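Local atomic coordinates of mediator of RNA polymerase II transcription subunit 6 (Schizosaccharomyces pombe, PDB entry 4H61), a protein that serves as a subunit of the Mediator complex, a coactivator that relays signals from gene-specific regulators to the RNA polymerase II transcription machinery. Residues Ser35-His40 with Thr101-Cys106; Val74-Arg79 with Val85-Asn90. All coordinates share one frame; numbering follows the deposited sequence.

Both contacts build on the antiparallel sheet, in which strand 83-91 lies between strands 70-79 and 97-106. Contact 2 is made within the sheet: two sequence-adjacent strands pair through backbone hydrogen bonds and bury 413 Å² in a partly buried setting, with Ile-76 exposed. Contact 1 is smaller, 100 Å², but fully buried; here a loop turn packs onto strand 97-106 through the side chains of Phe-37 and Tyr-103, without a polar bond between the segments. The two join directly, since Tyr-103 N lies 2.8 Å from Ile-86 O, a probable hydrogen bond. Phe-32 of helix 28-33 also ties them together, touching Phe-37, Tyr-103 and Ile-86.

Contact 1 of 2, residues Ser35-His40 with Thr101-Cys106; sequences SPFYSH and TVYFVC
Phe-37 and Tyr-103 touch where a type I beta turn, Ser-35 to Tyr-38, lies against strand 97-106 of the antiparallel sheet; together these two residues supply essentially all of the 100 Å² buried between the segments. Ser-35 makes two turn bonds. Ser-35 O accepts from Tyr-38 N at 3.1 Å, closing the beta turn; Ser-35 OG accepts from Phe-37 N at 3.3 Å, the signature of an ST turn, and is also bonded to Phe-32 O of the preceding helix. Pro-36 follows and rests on Trp-11. Phe-37 then carries the contact: with CG anti to its carbonyl carbon (chi1 -59°), its CB, CG and CD1 meet CD2 and CE2 of the Tyr-103 ring obliquely. The centroids are 5.6 Å apart and the planes inclined at 55°, which makes this an oblique aromatic pair. Phe-32 meets Tyr-103 edge-to-face and also touches Phe-37, while Ile-110 and Met-112 of strand 109-112 add to the apolar surroundings of Phe-37. Tyr-38 points away from the strand, and its OH bonds Glu-45 OE1 on helix 43-53. Across the interface, the nearest approach is Phe-37 CB to Tyr-103 CE2, 3.6 Å.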
# COMPACT_ATOMS: atom_id res chain seq x y z
N SER A 35 -7.72 -0.60 9.88
CA SER A 35 -7.79 0.84 10.09
C SER A 35 -8.77 1.48 9.10
O SER A 35 -9.05 0.89 8.04
CB SER A 35 -6.41 1.47 9.92
OG SER A 35 -6.13 1.71 8.54
N PRO A 36 -9.29 2.67 9.42
CA PRO A 36 -10.21 3.38 8.53
C PRO A 36 -9.56 3.95 7.27
O PRO A 36 -10.24 4.62 6.49
CB PRO A 36 -10.75 4.52 9.40
CG PRO A 36 -9.75 4.68 10.51
CD PRO A 36 -9.18 3.31 10.75
N PHE A 37 -8.27 3.71 7.09
CA PHE A 37 -7.59 4.15 5.87
C PHE A 37 -7.70 3.06 4.81
O PHE A 37 -7.58 3.31 3.60
CB PHE A 37 -6.14 4.51 6.17
CG PHE A 37 -5.99 5.60 7.20
CD1 PHE A 37 -6.39 6.90 6.91
CD2 PHE A 37 -5.46 5.33 8.46
CE1 PHE A 37 -6.27 7.91 7.85
CE2 PHE A 37 -5.32 6.34 9.42
CZ PHE A 37 -5.73 7.63 9.12
N TYR A 38 -7.94 1.85 5.28
CA TYR A 38 -8.08 0.70 4.39
C TYR A 38 -9.33 0.85 3.53
O TYR A 38 -10.28 1.51 3.92
CB TYR A 38 -8.12 -0.58 5.22
CG TYR A 38 -8.09 -1.84 4.41
CD1 TYR A 38 -7.01 -2.13 3.58
CD2 TYR A 38 -9.13 -2.76 4.48
CE1 TYR A 38 -6.97 -3.29 2.84
CE2 TYR A 38 -9.09 -3.93 3.74
CZ TYR A 38 -8.01 -4.19 2.92
OH TYR A 38 -7.97 -5.36 2.19
N SER A 39 -9.31 0.26 2.35
CA SER A 39 -10.47 0.29 1.46
C SER A 39 -10.78 -1.10 0.95
O SER A 39 -9.94 -1.74 0.30
CB SER A 39 -10.20 1.18 0.26
OG SER A 39 -11.07 0.80 -0.79
N HIS A 40 -11.99 -1.57 1.23
CA HIS A 40 -12.35 -2.92 0.86
C HIS A 40 -12.57 -3.10 -0.65
O HIS A 40 -12.82 -4.21 -1.11
CB HIS A 40 -13.56 -3.38 1.67
CG HIS A 40 -13.27 -3.55 3.13
ND1 HIS A 40 -13.25 -2.50 4.02
CD2 HIS A 40 -12.97 -4.66 3.86
CE1 HIS A 40 -12.97 -2.95 5.23
NE2 HIS A 40 -12.80 -4.26 5.16
N THR A 101 -2.57 8.33 -2.40
CA THR A 101 -2.17 8.90 -1.11
C THR A 101 -1.10 8.03 -0.43
O THR A 101 -0.93 6.86 -0.77
CB THR A 101 -3.39 9.17 -0.17
OG1 THR A 101 -3.14 8.63 1.14
CG2 THR A 101 -4.67 8.56 -0.72
N VAL A 102 -0.35 8.61 0.51
CA VAL A 102 0.59 7.80 1.28
C VAL A 102 0.41 7.96 2.79
O VAL A 102 0.02 9.02 3.27
CB VAL A 102 2.08 7.98 0.83
CG1 VAL A 102 2.20 8.94 -0.35
CG2 VAL A 102 2.97 8.41 1.98
N TYR A 103 0.67 6.88 3.52
CA TYR A 103 0.39 6.84 4.95
C TYR A 103 1.65 6.45 5.71
O TYR A 103 2.49 5.72 5.19
CB TYR A 103 -0.71 5.81 5.26
CG TYR A 103 -1.88 5.84 4.30
CD1 TYR A 103 -1.77 5.31 3.02
CD2 TYR A 103 -3.11 6.38 4.68
CE1 TYR A 103 -2.82 5.33 2.14
CE2 TYR A 103 -4.18 6.40 3.81
CZ TYR A 103 -4.03 5.87 2.53
OH TYR A 103 -5.07 5.88 1.64
N PHE A 104 1.76 6.93 6.94
CA PHE A 104 2.85 6.52 7.82
C PHE A 104 2.35 5.56 8.88
O PHE A 104 1.27 5.73 9.44
CB PHE A 104 3.50 7.73 8.47
CG PHE A 104 4.26 8.60 7.51
CD1 PHE A 104 4.67 8.09 6.28
CD2 PHE A 104 4.56 9.92 7.82
CE1 PHE A 104 5.37 8.88 5.39
CE2 PHE A 104 5.26 10.72 6.93
CZ PHE A 104 5.66 10.20 5.72
N VAL A 105 3.14 4.53 9.14
CA VAL A 105 2.91 3.67 10.28
C VAL A 105 4.10 3.88 11.21
O VAL A 105 5.10 3.16 11.14
CB VAL A 105 2.78 2.18 9.88
CG1 VAL A 105 2.32 1.35 11.06
CG2 VAL A 105 1.80 2.03 8.73
N CYS A 106 3.98 4.89 12.06
CA CYS A 106 5.08 5.29 12.92
C CYS A 106 4.74 4.97 14.37
O CYS A 106 3.78 5.50 14.92
CB CYS A 106 5.33 6.79 12.76
SG CYS A 106 6.88 7.36 13.44

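Contact 2 of 2, residues Val74-Arg79 with Val85-Asn90; sequences VIIHER and VIQKQN
Val-85 faces two residues of the partner strand at once, Ile-76 and His-77, and has the largest surface buried here. Val-85 O takes a nearly linear bond from Ile-76 N (2.9 Å, 174° at the hydrogen). A weak one reaches Val-85 O from His-77 N at 3.5 Å, and Val-85 N gives to His-77 O at 3.0 Å. The side chain divides its branches accordingly: Val-85 CG1, anti to the backbone N (chi1 176°), meets Ile-76 CG1 at 3.8 Å, while CB and CG2 lie against His-77 CB. Val-74, second in buried surface, forms a hydrogen-bonded pair with Gln-87, closed by Gln-87 N to Val-74 O (2.8 Å) and by the reverse bond from Val-74 N to Gln-87 O. The Val-74 and Gln-89 side chains cross at about a right angle, bringing CG2 of the valine beside OE1 and its CG1 beside NE2. The Gln-89 amide links two neighbours: Gln-87 NE2 gives to Gln-89 OE1 at 2.8 Å, in the plane of the accepting carbonyl, while Gln-89 NE2 bonds Gln-72 OE1. Replacing Gln-89 with an alanine would probably leave the Gln-87 and Gln-72 amides without this mate and uncover the Val-74 methyls. From the bulge, the Ile-76 side chain crosses that of Gln-87 at about a right angle, Ile-76 CD1 lying 3.7 Å from Gln-87 OE1. Ile-75 and Ile-86, a non-hydrogen-bonded pair, occupy the other face, where Leu-29 touches both. Consecutive antiparallel strands 70-79 and 83-91 make this a beta hairpin, and the one-residue register shift between Ile-75 and His-77 marks a classic beta bulge in it.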
# COMPACT_ATOMS: atom_id res chain seq x y z
N VAL A 74 0.54 -0.84 -1.11
CA VAL A 74 1.84 -1.47 -1.11
C VAL A 74 2.76 -0.80 -0.11
O VAL A 74 2.58 0.38 0.24
CB VAL A 74 2.50 -1.46 -2.51
CG1 VAL A 74 1.59 -2.10 -3.54
CG2 VAL A 74 2.86 -0.03 -2.92
N ILE A 75 3.75 -1.55 0.36
CA ILE A 75 4.78 -1.01 1.23
C ILE A 75 5.89 -0.46 0.36
O ILE A 75 6.40 -1.16 -0.53
CB ILE A 75 5.33 -2.11 2.14
CG1 ILE A 75 4.19 -2.70 2.98
CG2 ILE A 75 6.45 -1.56 3.02
CD1 ILE A 75 4.54 -3.99 3.68
N ILE A 76 6.26 0.80 0.59
CA ILE A 76 7.28 1.43 -0.24
C ILE A 76 8.48 1.91 0.58
O ILE A 76 9.42 2.48 0.02
CB ILE A 76 6.72 2.62 -1.03
CG1 ILE A 76 6.36 3.77 -0.07
CG2 ILE A 76 5.53 2.18 -1.86
CD1 ILE A 76 5.70 4.95 -0.75
N HIS A 77 8.44 1.69 1.88
CA HIS A 77 9.58 1.98 2.73
C HIS A 77 9.56 1.17 4.02
O HIS A 77 8.53 1.03 4.66
CB HIS A 77 9.67 3.47 3.05
CG HIS A 77 10.97 3.87 3.67
ND1 HIS A 77 12.10 4.13 2.91
CD2 HIS A 77 11.34 4.02 4.96
CE1 HIS A 77 13.10 4.45 3.72
NE2 HIS A 77 12.67 4.39 4.97
N GLU A 78 10.72 0.63 4.40
CA GLU A 78 10.82 -0.23 5.57
C GLU A 78 11.94 0.20 6.50
O GLU A 78 13.10 0.24 6.10
CB GLU A 78 11.06 -1.68 5.15
CG GLU A 78 10.03 -2.21 4.18
CD GLU A 78 10.37 -3.59 3.66
OE1 GLU A 78 11.26 -4.25 4.26
OE2 GLU A 78 9.76 -4.01 2.65
N ARG A 79 11.58 0.54 7.73
CA ARG A 79 12.57 0.79 8.77
C ARG A 79 12.16 0.14 10.08
O ARG A 79 11.85 0.83 11.05
CB ARG A 79 12.77 2.29 8.99
CG ARG A 79 13.42 3.00 7.81
CD ARG A 79 14.89 2.59 7.63
NE ARG A 79 15.64 3.56 6.84
CZ ARG A 79 15.96 3.41 5.56
NH1 ARG A 79 15.62 2.31 4.90
NH2 ARG A 79 16.64 4.37 4.93
N VAL A 85 6.17 2.73 5.46
CA VAL A 85 5.39 3.69 4.69
C VAL A 85 4.59 2.97 3.61
O VAL A 85 5.14 2.18 2.84
CB VAL A 85 6.28 4.75 4.04
CG1 VAL A 85 5.44 5.67 3.14
CG2 VAL A 85 7.00 5.55 5.10
N ILE A 86 3.29 3.27 3.57
CA ILE A 86 2.36 2.56 2.70
C ILE A 86 1.78 3.52 1.68
O ILE A 86 1.50 4.67 2.00
CB ILE A 86 1.22 1.95 3.52
CG1 ILE A 86 1.78 0.90 4.49
CG2 ILE A 86 0.16 1.33 2.62
CD1 ILE A 86 0.76 0.36 5.44
N GLN A 87 1.62 3.05 0.45
CA GLN A 87 1.07 3.87 -0.62
C GLN A 87 -0.20 3.28 -1.20
O GLN A 87 -0.24 2.10 -1.58
CB GLN A 87 2.10 4.03 -1.73
CG GLN A 87 1.53 4.50 -3.04
CD GLN A 87 2.62 4.79 -4.06
OE1 GLN A 87 3.56 5.53 -3.77
NE2 GLN A 87 2.51 4.19 -5.25
N LYS A 88 -1.25 4.09 -1.26
CA LYS A 88 -2.47 3.75 -1.97
C LYS A 88 -2.26 4.16 -3.41
O LYS A 88 -1.83 5.29 -3.68
CB LYS A 88 -3.68 4.47 -1.36
CG LYS A 88 -4.99 4.41 -2.17
CD LYS A 88 -6.18 4.33 -1.20
CE LYS A 88 -7.37 5.21 -1.58
NZ LYS A 88 -7.29 6.57 -0.98
N GLN A 89 -2.54 3.26 -4.34
CA GLN A 89 -2.33 3.54 -5.76
C GLN A 89 -3.41 2.90 -6.63
O GLN A 89 -3.99 1.88 -6.28
CB GLN A 89 -0.95 3.03 -6.19
CG GLN A 89 -0.89 1.52 -6.43
CD GLN A 89 0.53 0.98 -6.45
OE1 GLN A 89 1.48 1.66 -6.05
NE2 GLN A 89 0.69 -0.25 -6.93
N ASN A 90 -3.70 3.53 -7.76
CA ASN A 90 -4.59 2.91 -8.71
C ASN A 90 -3.76 2.31 -9.82
O ASN A 90 -3.14 3.03 -10.60
CB ASN A 90 -5.56 3.93 -9.29
CG ASN A 90 -6.51 3.32 -10.30
OD1 ASN A 90 -6.77 2.11 -10.27
ND2 ASN A 90 -7.02 4.14 -11.21